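Local structure of KLLA0E08119p (Kluyveromyces lactis, 3VA7) at residues K926-P931 with W1068-F1073; L979-F984 with P1004-L1009; M1030-Y1035 with V1076-V1081. The protein probably catalyses, with biotin as cofactor, the ATP-dependent carboxylation of urea to urea-1-carboxylate, the first step of urea breakdown by the allophanate route. One frame throughout, in Å; residues are numbered along the deposited sequence.

Contact 1 (K926-P931 with W1068-F1073)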
loop_
_atom_site.group_PDB
_atom_site.type_symbol
_atom_site.label_atom_id
_atom_site.label_comp_id
_atom_site.label_asym_id
_atom_site.label_seq_id
_atom_site.Cartn_x
_atom_site.Cartn_y
_atom_site.Cartn_z
ATOM N N LYS A 926 -16.477 -17.627 11.917
ATOM C CA LYS A 926 -16.923 -17.080 10.600
ATOM C C LYS A 926 -16.625 -18.032 9.415
ATOM O O LYS A 926 -15.520 -18.557 9.289
ATOM C CB LYS A 926 -16.369 -15.665 10.304
ATOM C CG LYS A 926 -16.821 -14.583 11.286
ATOM C CD LYS A 926 -16.459 -13.161 10.847
ATOM C CE LYS A 926 -16.332 -12.204 12.071
ATOM N NZ LYS A 926 -14.948 -12.263 12.776
ATOM N N ILE A 927 -17.640 -18.266 8.590
ATOM C CA ILE A 927 -17.572 -19.182 7.410
ATOM C C ILE A 927 -17.486 -18.366 6.143
ATOM O O ILE A 927 -18.423 -17.654 5.789
ATOM C CB ILE A 927 -18.843 -20.117 7.279
ATOM C CG1 ILE A 927 -19.077 -20.902 8.569
ATOM C CG2 ILE A 927 -18.702 -21.080 6.118
ATOM C CD1 ILE A 927 -20.497 -21.340 8.699
ATOM N N PHE A 928 -16.339 -18.473 5.495
ATOM C CA PHE A 928 -16.061 -17.768 4.260
ATOM C C PHE A 928 -16.223 -18.730 3.079
ATOM O O PHE A 928 -15.605 -19.816 3.065
ATOM C CB PHE A 928 -14.610 -17.230 4.287
ATOM C CG PHE A 928 -14.417 -15.984 5.149
ATOM C CD1 PHE A 928 -14.378 -16.079 6.532
ATOM C CD2 PHE A 928 -14.311 -14.721 4.565
ATOM C CE1 PHE A 928 -14.222 -14.913 7.363
ATOM C CE2 PHE A 928 -14.160 -13.556 5.381
ATOM C CZ PHE A 928 -14.099 -13.670 6.791
ATOM N N LYS A 929 -17.017 -18.327 2.084
ATOM C CA LYS A 929 -17.065 -19.043 0.816
ATOM C C LYS A 929 -16.396 -18.234 -0.292
ATOM O O LYS A 929 -16.888 -17.142 -0.701
ATOM C CB LYS A 929 -18.517 -19.375 0.461
ATOM C CG LYS A 929 -18.948 -20.677 1.137
ATOM C CD LYS A 929 -20.422 -20.758 1.323
ATOM C CE LYS A 929 -20.728 -22.037 2.118
ATOM N NZ LYS A 929 -22.199 -22.083 2.371
ATOM N N LEU A 930 -15.275 -18.756 -0.778
ATOM C CA LEU A 930 -14.392 -17.958 -1.604
ATOM C C LEU A 930 -14.175 -18.571 -2.994
ATOM O O LEU A 930 -13.872 -19.779 -3.100
ATOM C CB LEU A 930 -13.039 -17.825 -0.873
ATOM C CG LEU A 930 -12.974 -17.069 0.479
ATOM C CD1 LEU A 930 -11.560 -16.923 0.908
ATOM C CD2 LEU A 930 -13.606 -15.676 0.345
ATOM N N PRO A 931 -14.288 -17.754 -4.063
ATOM C CA PRO A 931 -14.125 -18.273 -5.415
ATOM C C PRO A 931 -12.693 -18.676 -5.663
ATOM O O PRO A 931 -11.790 -17.941 -5.306
ATOM C CB PRO A 931 -14.442 -17.063 -6.300
ATOM C CG PRO A 931 -14.181 -15.899 -5.433
ATOM C CD PRO A 931 -14.460 -16.290 -4.056
ATOM N N TRP A 1068 -7.071 -7.807 8.129
ATOM C CA TRP A 1068 -7.050 -9.261 8.042
ATOM C C TRP A 1068 -8.465 -9.821 8.173
ATOM O O TRP A 1068 -9.115 -9.641 9.200
ATOM C CB TRP A 1068 -6.118 -9.888 9.066
ATOM C CG TRP A 1068 -6.405 -9.539 10.513
ATOM C CD1 TRP A 1068 -7.079 -10.308 11.422
ATOM C CD2 TRP A 1068 -6.017 -8.336 11.211
ATOM N NE1 TRP A 1068 -7.156 -9.652 12.649
ATOM C CE2 TRP A 1068 -6.503 -8.451 12.549
ATOM C CE3 TRP A 1068 -5.301 -7.187 10.842
ATOM C CZ2 TRP A 1068 -6.296 -7.459 13.515
ATOM C CZ3 TRP A 1068 -5.101 -6.172 11.807
ATOM C CH2 TRP A 1068 -5.603 -6.317 13.128
ATOM N N LEU A 1069 -8.950 -10.474 7.123
ATOM C CA LEU A 1069 -10.333 -10.877 7.078
ATOM C C LEU A 1069 -10.591 -12.116 7.951
ATOM O O LEU A 1069 -11.709 -12.303 8.466
ATOM C CB LEU A 1069 -10.771 -11.087 5.633
ATOM C CG LEU A 1069 -11.453 -9.998 4.773
ATOM C CD1 LEU A 1069 -11.239 -8.557 5.234
ATOM C CD2 LEU A 1069 -11.186 -10.109 3.244
ATOM N N LEU A 1070 -9.570 -12.954 8.157
ATOM C CA LEU A 1070 -9.776 -14.202 8.893
ATOM C C LEU A 1070 -9.347 -14.192 10.346
ATOM O O LEU A 1070 -8.532 -13.386 10.761
ATOM C CB LEU A 1070 -9.093 -15.363 8.172
ATOM C CG LEU A 1070 -9.348 -15.460 6.672
ATOM C CD1 LEU A 1070 -8.571 -16.554 6.059
ATOM C CD2 LEU A 1070 -10.826 -15.645 6.362
ATOM N N THR A 1071 -9.894 -15.125 11.122
ATOM C CA THR A 1071 -9.504 -15.287 12.508
ATOM C C THR A 1071 -9.357 -16.781 12.729
ATOM O O THR A 1071 -10.102 -17.576 12.116
ATOM C CB THR A 1071 -10.618 -14.771 13.435
ATOM O OG1 THR A 1071 -10.804 -13.382 13.220
ATOM C CG2 THR A 1071 -10.256 -15.018 14.884
ATOM N N PRO A 1072 -8.438 -17.184 13.631
ATOM C CA PRO A 1072 -8.377 -18.620 13.973
ATOM C C PRO A 1072 -9.733 -19.158 14.383
ATOM O O PRO A 1072 -10.530 -18.441 15.066
ATOM C CB PRO A 1072 -7.403 -18.665 15.143
ATOM C CG PRO A 1072 -6.503 -17.429 14.905
ATOM C CD PRO A 1072 -7.401 -16.392 14.317
ATOM N N PHE A 1073 -10.001 -20.399 13.946
ATOM C CA PHE A 1073 -11.313 -21.080 14.113
ATOM C C PHE A 1073 -12.368 -20.759 13.054
ATOM O O PHE A 1073 -13.353 -21.465 12.991
ATOM C CB PHE A 1073 -11.910 -20.888 15.511
ATOM C CG PHE A 1073 -11.040 -21.388 16.601
ATOM C CD1 PHE A 1073 -10.553 -20.518 17.573
ATOM C CD2 PHE A 1073 -10.667 -22.721 16.651
ATOM C CE1 PHE A 1073 -9.732 -21.001 18.570
ATOM C CE2 PHE A 1073 -9.828 -23.209 17.660
ATOM C CZ PHE A 1073 -9.356 -22.366 18.598
HETATM O O HOH W 1 -12.805 -13.253 10.900
#

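Contact 2 (L979-F984 with P1004-L1009)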
loop_
_atom_site.group_PDB
_atom_site.type_symbol
_atom_site.label_atom_id
_atom_site.label_comp_id
_atom_site.label_asym_id
_atom_site.label_seq_id
_atom_site.Cartn_x
_atom_site.Cartn_y
_atom_site.Cartn_z
ATOM N N LEU A 979 -10.336 -29.776 -2.882
ATOM C CA LEU A 979 -10.305 -28.343 -2.726
ATOM C C LEU A 979 -11.683 -27.695 -2.765
ATOM O O LEU A 979 -11.923 -26.647 -2.118
ATOM C CB LEU A 979 -9.407 -27.726 -3.765
ATOM C CG LEU A 979 -7.955 -28.137 -3.553
ATOM C CD1 LEU A 979 -7.257 -28.014 -4.851
ATOM C CD2 LEU A 979 -7.355 -27.204 -2.493
ATOM N N TYR A 980 -12.612 -28.319 -3.483
ATOM C CA TYR A 980 -13.958 -27.747 -3.592
ATOM C C TYR A 980 -14.968 -28.451 -2.681
ATOM O O TYR A 980 -16.159 -28.190 -2.765
ATOM C CB TYR A 980 -14.456 -27.798 -5.049
ATOM C CG TYR A 980 -13.703 -26.912 -6.001
ATOM C CD1 TYR A 980 -13.666 -25.544 -5.800
ATOM C CD2 TYR A 980 -13.042 -27.436 -7.106
ATOM C CE1 TYR A 980 -13.027 -24.718 -6.668
ATOM C CE2 TYR A 980 -12.395 -26.604 -7.989
ATOM C CZ TYR A 980 -12.387 -25.222 -7.776
ATOM O OH TYR A 980 -11.727 -24.307 -8.630
ATOM N N SER A 981 -14.524 -29.373 -1.841
ATOM C CA SER A 981 -15.483 -29.905 -0.844
ATOM C C SER A 981 -15.010 -29.848 0.627
ATOM O O SER A 981 -15.773 -30.096 1.524
ATOM C CB SER A 981 -15.979 -31.319 -1.236
ATOM O OG SER A 981 -14.897 -32.155 -1.477
ATOM N N ALA A 982 -13.744 -29.528 0.837
ATOM C CA ALA A 982 -13.151 -29.522 2.161
ATOM C C ALA A 982 -13.652 -28.293 2.952
ATOM O O ALA A 982 -14.121 -27.303 2.378
ATOM C CB ALA A 982 -11.619 -29.551 2.070
ATOM N N LYS A 983 -13.644 -28.427 4.273
ATOM C CA LYS A 983 -13.965 -27.312 5.147
ATOM C C LYS A 983 -12.679 -26.998 5.905
ATOM O O LYS A 983 -12.209 -27.796 6.745
ATOM C CB LYS A 983 -15.113 -27.678 6.036
ATOM C CG LYS A 983 -16.478 -27.329 5.490
ATOM C CD LYS A 983 -17.500 -27.943 6.423
ATOM C CE LYS A 983 -18.849 -28.118 5.781
ATOM N NZ LYS A 983 -19.594 -29.100 6.618
ATOM N N PHE A 984 -12.049 -25.892 5.493
ATOM C CA PHE A 984 -10.738 -25.536 5.988
ATOM C C PHE A 984 -10.874 -24.639 7.215
ATOM O O PHE A 984 -11.356 -23.502 7.104
ATOM C CB PHE A 984 -10.000 -24.780 4.915
ATOM C CG PHE A 984 -9.636 -25.595 3.732
ATOM C CD1 PHE A 984 -10.293 -25.425 2.543
ATOM C CD2 PHE A 984 -8.606 -26.534 3.802
ATOM C CE1 PHE A 984 -9.925 -26.180 1.414
ATOM C CE2 PHE A 984 -8.228 -27.290 2.691
ATOM C CZ PHE A 984 -8.909 -27.108 1.491
ATOM N N PRO A 1004 -10.871 -35.520 8.121
ATOM C CA PRO A 1004 -9.542 -36.146 8.129
ATOM C C PRO A 1004 -9.165 -36.858 6.832
ATOM O O PRO A 1004 -7.950 -37.007 6.537
ATOM C CB PRO A 1004 -9.630 -37.137 9.300
ATOM C CG PRO A 1004 -10.607 -36.464 10.229
ATOM C CD PRO A 1004 -11.674 -35.998 9.265
ATOM N N ARG A 1005 -10.176 -37.287 6.077
ATOM C CA ARG A 1005 -9.968 -37.891 4.739
ATOM C C ARG A 1005 -9.617 -36.810 3.717
ATOM O O ARG A 1005 -9.553 -37.103 2.518
ATOM C CB ARG A 1005 -11.256 -38.626 4.258
ATOM C CG ARG A 1005 -11.832 -39.572 5.306
ATOM C CD ARG A 1005 -13.280 -39.977 5.073
ATOM N NE ARG A 1005 -14.284 -38.954 5.396
ATOM C CZ ARG A 1005 -15.605 -39.199 5.426
ATOM N NH1 ARG A 1005 -16.070 -40.437 5.163
ATOM N NH2 ARG A 1005 -16.477 -38.231 5.704
ATOM N N HIS A 1006 -9.462 -35.550 4.146
ATOM C CA HIS A 1006 -9.114 -34.529 3.187
ATOM C C HIS A 1006 -7.694 -34.130 3.367
ATOM O O HIS A 1006 -7.221 -33.157 2.780
ATOM C CB HIS A 1006 -10.036 -33.344 3.282
ATOM C CG HIS A 1006 -11.335 -33.564 2.596
ATOM N ND1 HIS A 1006 -12.464 -32.824 2.877
ATOM C CD2 HIS A 1006 -11.690 -34.458 1.645
ATOM C CE1 HIS A 1006 -13.456 -33.245 2.125
ATOM N NE2 HIS A 1006 -13.013 -34.237 1.367
ATOM N N ARG A 1007 -6.988 -34.906 4.174
ATOM C CA ARG A 1007 -5.658 -34.507 4.565
ATOM C C ARG A 1007 -4.733 -35.391 3.827
ATOM O O ARG A 1007 -4.691 -36.576 4.088
ATOM C CB ARG A 1007 -5.451 -34.602 6.075
ATOM C CG ARG A 1007 -6.421 -33.761 6.809
ATOM C CD ARG A 1007 -6.453 -34.033 8.279
ATOM N NE ARG A 1007 -7.505 -33.234 8.891
ATOM C CZ ARG A 1007 -7.891 -33.333 10.171
ATOM N NH1 ARG A 1007 -7.296 -34.189 10.991
ATOM N NH2 ARG A 1007 -8.903 -32.572 10.626
ATOM N N TYR A 1008 -3.988 -34.774 2.920
ATOM C CA TYR A 1008 -3.124 -35.423 1.966
ATOM C C TYR A 1008 -1.667 -35.268 2.366
ATOM O O TYR A 1008 -1.254 -34.227 2.937
ATOM C CB TYR A 1008 -3.382 -34.746 0.627
ATOM C CG TYR A 1008 -4.768 -35.073 0.040
ATOM C CD1 TYR A 1008 -5.418 -36.256 0.405
ATOM C CD2 TYR A 1008 -5.383 -34.249 -0.923
ATOM C CE1 TYR A 1008 -6.643 -36.611 -0.114
ATOM C CE2 TYR A 1008 -6.632 -34.608 -1.497
ATOM C CZ TYR A 1008 -7.264 -35.799 -1.072
ATOM O OH TYR A 1008 -8.507 -36.242 -1.574
ATOM N N LEU A 1009 -0.865 -36.299 2.099
ATOM C CA LEU A 1009 0.572 -36.154 2.244
ATOM C C LEU A 1009 1.112 -35.103 1.253
ATOM O O LEU A 1009 0.437 -34.729 0.288
ATOM C CB LEU A 1009 1.212 -37.480 1.976
ATOM C CG LEU A 1009 1.001 -38.691 2.899
ATOM C CD1 LEU A 1009 1.917 -39.800 2.394
ATOM C CD2 LEU A 1009 1.349 -38.348 4.382
HETATM O O HOH W 2 -15.779 -34.846 0.551
HETATM O O HOH W 3 -12.784 -31.037 5.408
#

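Contact 3 (M1030-Y1035 with V1076-V1081). With URE (urea), chain C.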
loop_
_atom_site.group_PDB
_atom_site.type_symbol
_atom_site.label_atom_id
_atom_site.label_comp_id
_atom_site.label_asym_id
_atom_site.label_seq_id
_atom_site.Cartn_x
_atom_site.Cartn_y
_atom_site.Cartn_z
ATOM N N MET A 1030 -0.377 -31.422 4.930
ATOM C CA MET A 1030 -1.865 -31.424 4.939
ATOM C C MET A 1030 -2.537 -30.041 5.079
ATOM O O MET A 1030 -3.769 -29.957 5.095
ATOM C CB MET A 1030 -2.383 -32.358 6.004
ATOM C CG MET A 1030 -2.681 -31.703 7.315
ATOM S SD MET A 1030 -2.602 -32.931 8.643
ATOM C CE MET A 1030 -3.241 -32.007 10.050
ATOM N N TYR A 1031 -1.740 -28.973 5.137
ATOM C CA TYR A 1031 -2.288 -27.667 5.447
ATOM C C TYR A 1031 -2.552 -26.872 4.194
ATOM O O TYR A 1031 -1.905 -27.074 3.166
ATOM C CB TYR A 1031 -1.401 -26.865 6.457
ATOM C CG TYR A 1031 -1.258 -27.543 7.818
ATOM C CD1 TYR A 1031 -0.065 -28.213 8.152
ATOM C CD2 TYR A 1031 -2.318 -27.589 8.725
ATOM C CE1 TYR A 1031 0.085 -28.844 9.337
ATOM C CE2 TYR A 1031 -2.186 -28.253 9.963
ATOM C CZ TYR A 1031 -0.980 -28.880 10.263
ATOM O OH TYR A 1031 -0.778 -29.584 11.456
ATOM N N MET A 1032 -3.507 -25.953 4.311
ATOM C CA MET A 1032 -3.886 -25.075 3.237
ATOM C C MET A 1032 -3.569 -23.635 3.583
ATOM O O MET A 1032 -3.797 -23.216 4.706
ATOM C CB MET A 1032 -5.372 -25.210 3.011
ATOM C CG MET A 1032 -5.834 -24.327 1.901
ATOM S SD MET A 1032 -6.602 -22.816 2.496
ATOM C CE MET A 1032 -5.725 -21.767 1.464
ATOM N N CYS A 1033 -3.074 -22.864 2.614
ATOM C CA CYS A 1033 -2.871 -21.415 2.800
ATOM C C CYS A 1033 -3.362 -20.607 1.601
ATOM O O CYS A 1033 -3.481 -21.137 0.490
ATOM C CB CYS A 1033 -1.415 -21.087 3.048
ATOM S SG CYS A 1033 -0.404 -21.074 1.557
ATOM N N ILE A 1034 -3.696 -19.346 1.848
ATOM C CA ILE A 1034 -3.971 -18.375 0.811
ATOM C C ILE A 1034 -2.890 -17.316 0.950
ATOM O O ILE A 1034 -2.714 -16.761 2.033
ATOM C CB ILE A 1034 -5.331 -17.728 0.980
ATOM C CG1 ILE A 1034 -6.411 -18.779 0.771
ATOM C CG2 ILE A 1034 -5.480 -16.614 0.008
ATOM C CD1 ILE A 1034 -7.821 -18.328 1.175
ATOM N N TYR A 1035 -2.123 -17.075 -0.119
ATOM C CA TYR A 1035 -1.043 -16.068 -0.056
ATOM C C TYR A 1035 -1.675 -14.679 -0.171
ATOM O O TYR A 1035 -2.021 -14.246 -1.264
ATOM C CB TYR A 1035 0.006 -16.300 -1.141
ATOM C CG TYR A 1035 0.859 -17.527 -0.940
ATOM C CD1 TYR A 1035 0.436 -18.763 -1.421
ATOM C CD2 TYR A 1035 2.091 -17.481 -0.282
ATOM C CE1 TYR A 1035 1.181 -19.928 -1.262
ATOM C CE2 TYR A 1035 2.886 -18.694 -0.109
ATOM C CZ TYR A 1035 2.386 -19.907 -0.604
ATOM O OH TYR A 1035 3.052 -21.126 -0.486
ATOM N N VAL A 1076 -12.904 -21.668 5.829
ATOM C CA VAL A 1076 -12.842 -21.253 4.436
ATOM C C VAL A 1076 -13.293 -22.405 3.638
ATOM O O VAL A 1076 -12.778 -23.521 3.814
ATOM C CB VAL A 1076 -11.405 -20.856 4.022
ATOM C CG1 VAL A 1076 -11.279 -20.672 2.471
ATOM C CG2 VAL A 1076 -11.009 -19.557 4.745
ATOM N N GLU A 1077 -14.253 -22.149 2.760
ATOM C CA GLU A 1077 -14.692 -23.154 1.723
ATOM C C GLU A 1077 -14.433 -22.625 0.317
ATOM O O GLU A 1077 -14.636 -21.447 0.048
ATOM C CB GLU A 1077 -16.165 -23.546 1.861
ATOM C CG GLU A 1077 -16.469 -24.434 3.076
ATOM C CD GLU A 1077 -17.945 -24.941 3.107
ATOM O OE1 GLU A 1077 -18.634 -24.788 4.144
ATOM O OE2 GLU A 1077 -18.412 -25.509 2.077
ATOM N N PHE A 1078 -13.968 -23.469 -0.579
ATOM C CA PHE A 1078 -13.797 -22.996 -1.957
ATOM C C PHE A 1078 -14.951 -23.369 -2.925
ATOM O O PHE A 1078 -15.544 -24.458 -2.810
ATOM C CB PHE A 1078 -12.478 -23.491 -2.495
ATOM C CG PHE A 1078 -11.292 -22.835 -1.872
ATOM C CD1 PHE A 1078 -10.273 -23.613 -1.332
ATOM C CD2 PHE A 1078 -11.186 -21.442 -1.856
ATOM C CE1 PHE A 1078 -9.169 -23.008 -0.737
ATOM C CE2 PHE A 1078 -10.104 -20.828 -1.308
ATOM C CZ PHE A 1078 -9.062 -21.592 -0.728
ATOM N N TYR A 1079 -15.284 -22.456 -3.842
ATOM C CA TYR A 1079 -16.182 -22.783 -4.957
ATOM C C TYR A 1079 -15.532 -22.469 -6.309
ATOM O O TYR A 1079 -14.764 -21.490 -6.443
ATOM C CB TYR A 1079 -17.591 -22.144 -4.803
ATOM C CG TYR A 1079 -17.666 -20.626 -4.937
ATOM C CD1 TYR A 1079 -17.800 -20.022 -6.196
ATOM C CD2 TYR A 1079 -17.590 -19.798 -3.791
ATOM C CE1 TYR A 1079 -17.837 -18.668 -6.318
ATOM C CE2 TYR A 1079 -17.643 -18.419 -3.892
ATOM C CZ TYR A 1079 -17.773 -17.859 -5.149
ATOM O OH TYR A 1079 -17.825 -16.500 -5.253
ATOM N N PRO A 1080 -15.803 -23.307 -7.317
ATOM C CA PRO A 1080 -15.166 -23.205 -8.686
ATOM C C PRO A 1080 -15.577 -21.988 -9.506
ATOM O O PRO A 1080 -16.760 -21.741 -9.639
ATOM C CB PRO A 1080 -15.705 -24.434 -9.398
ATOM C CG PRO A 1080 -17.064 -24.693 -8.646
ATOM C CD PRO A 1080 -16.697 -24.478 -7.215
ATOM N N VAL A 1081 -14.598 -21.201 -9.946
ATOM C CA VAL A 1081 -14.732 -20.240 -11.024
ATOM C C VAL A 1081 -13.593 -20.408 -12.036
ATOM O O VAL A 1081 -12.499 -20.986 -11.752
ATOM C CB VAL A 1081 -14.684 -18.742 -10.603
ATOM C CG1 VAL A 1081 -15.895 -18.359 -9.842
ATOM C CG2 VAL A 1081 -13.345 -18.346 -9.886
HETATM C C URE C . 4.021 -20.825 2.882
HETATM O O URE C . 2.826 -20.513 3.116
HETATM N N1 URE C . 4.573 -20.657 1.707
HETATM N N2 URE C . 4.879 -21.374 3.754
#

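Contact 1 (K926-P931 with W1068-F1073)
In the carboxyltransferase domain, Phe928 of strand 922-934 packs against Leu1069 and Leu1070 in the loop that leads into strand 1075-1081. Leu1070 sets a methyl on the face of the phenyl ring in a CH-pi contact: its CD2 lies 3.6 Å from the centroid of the Phe928 ring, 11° off the normal and so almost over the centre. Leu1070 has CG anti to its carbonyl carbon (chi1 -47°), which turns the end of the side chain nearer the ring than its CB is; the two side chains meet obliquely. CE2, on the side of the Phe928 ring, reaches CB of Leu1069 at 4.2 Å, while CZ at the tip meets the carbonyl oxygen of Leu1069 obliquely. Strand 922-934 pairs with 1075-1081 in parallel and with 1101-1108 antiparallel, and the loop passes over one face of this mixed sheet, where Leu989 also touches Leu1070. At the more exposed end a water joins the two segments. It accepts from Lys926 NZ at 3.0 Å and from Thr1071 OG1 at 3.1 Å, and donates to Leu1069 O at 2.8 Å. The ammonium group would probably polarise this water and strengthen its bond to the carbonyl oxygen.

Contact 2 (L979-F984 with P1004-L1009)
His1006 lays its imidazole along the backbone of Ser981 and Ala982, in the turn between helix 972-979 and strand 984-989. Its CB starts 4.3 Å from CB of Ala982. With CG anti to the carbonyl carbon (chi1 -80°), the ring runs out alongside that residue: CG is 4.1 Å from the Ala982 methyl, and ND1 comes to 3.4 Å from Ala982 CA. CE1 carries on past the same CA, at 3.7 Å, toward the carbonyl oxygen of Ser981. Both ring nitrogens reach the other segment through water. One water lies 3.1 Å from His1006 ND1 and accepts from Lys983 N at 3.0 Å; a second sits in the plane of the ring, 2.9 Å from His1006 NE2, and makes a weak bond of 3.5 Å to Ser981 OG, whose stronger partner is Asn977 O. An alanine here would remove the imidazole, which would probably open a gap beside Ala982 and leave both waters without their link to the 1004-1009 loop. Pro1001 also touches the imidazole, and Lys983 bonds to Leu1002 through the backbone. The arrangement belongs to the open end of a beta hairpin, strands 984-989 and 997-1001, whose connecting loop carries Asp991 and Val992 of the urea pocket.

Contact 3 (M1030-Y1035 with V1076-V1081)
Strands 1031-1034 and 1076-1081 do not pair but face each other, their axes 10.4 Å apart at closest and inclined at 74°, with Met1032 and Ile1034 turned toward Val1076 and Phe1078. Both belong to one mixed, curled sheet of the carboxyltransferase domain, consistent with the cyclophilin-like barrel of this family, and the side chains between them fill its interior. Phe1078 comes from one side, Met1032 and Ile1034 from the other. The phenyl ring presents its edge to both: CZ of Phe1078 is 4.0 Å from CE of Met1032, which lies in the ring plane, and CZ of Phe1078 is likewise 4.0 Å from CD1 of Ile1034. Met1032 leaves the backbone with CG anti to N (chi1 -180°) and then bends, which puts the sulfur near the ring as well; SD of Met1032 is 5.3 Å from the Phe1078 ring centroid, an oblique Met-aromatic contact. Val1076 CG1 lies over one face of the same ring, offset toward the rim, and stands 4.4 Å from Ile1034 CD1, so the isoleucine tip meets both residues. Val1025 of strand 1024-1028 adds to this apolar cluster, touching Met1032, Ile1034 and Phe1078. On strand 1031-1034 the alternate residue serves the substrate site: Cys1033 points away from the apolar interior, and its SG lies 3.6 Å from the oxygen of bound urea. Tyr1035, just beyond the strand, meets urea with the edge of its ring. Its hydroxyl oxygen is also hydrogen-bonded to Arg1017 NH2 and Tyr1044 N, which would hold it in place, and it accepts a weak, bent bond from urea N1, 2.7 Å from Tyr1035 OH with an N-H...O angle of 130°.

Overall arrangement
From the N-terminal side, strand segment 926-931 opens contact 1. The chain then passes helix 972-979 to 979-984 and, after one hairpin, closes contact 2 at 1004-1009, all within the span of contact 1. Segment 1030-1035 next opens contact 3, before 1068-1073 has closed contact 1, and 1076-1081 closes it soon after; contacts 1 and 3 therefore cross, whereas contacts 2 and 3 follow in series. Strand 1075-1081 joins the three: Glu1077 pairs through its backbone with Phe928 and Leu930 of contact 1, and Val1076 with Phe984 of contact 2. The strand thus links one face of the curled sheet, its apolar interior and the base of the 984-989/997-1001 hairpin.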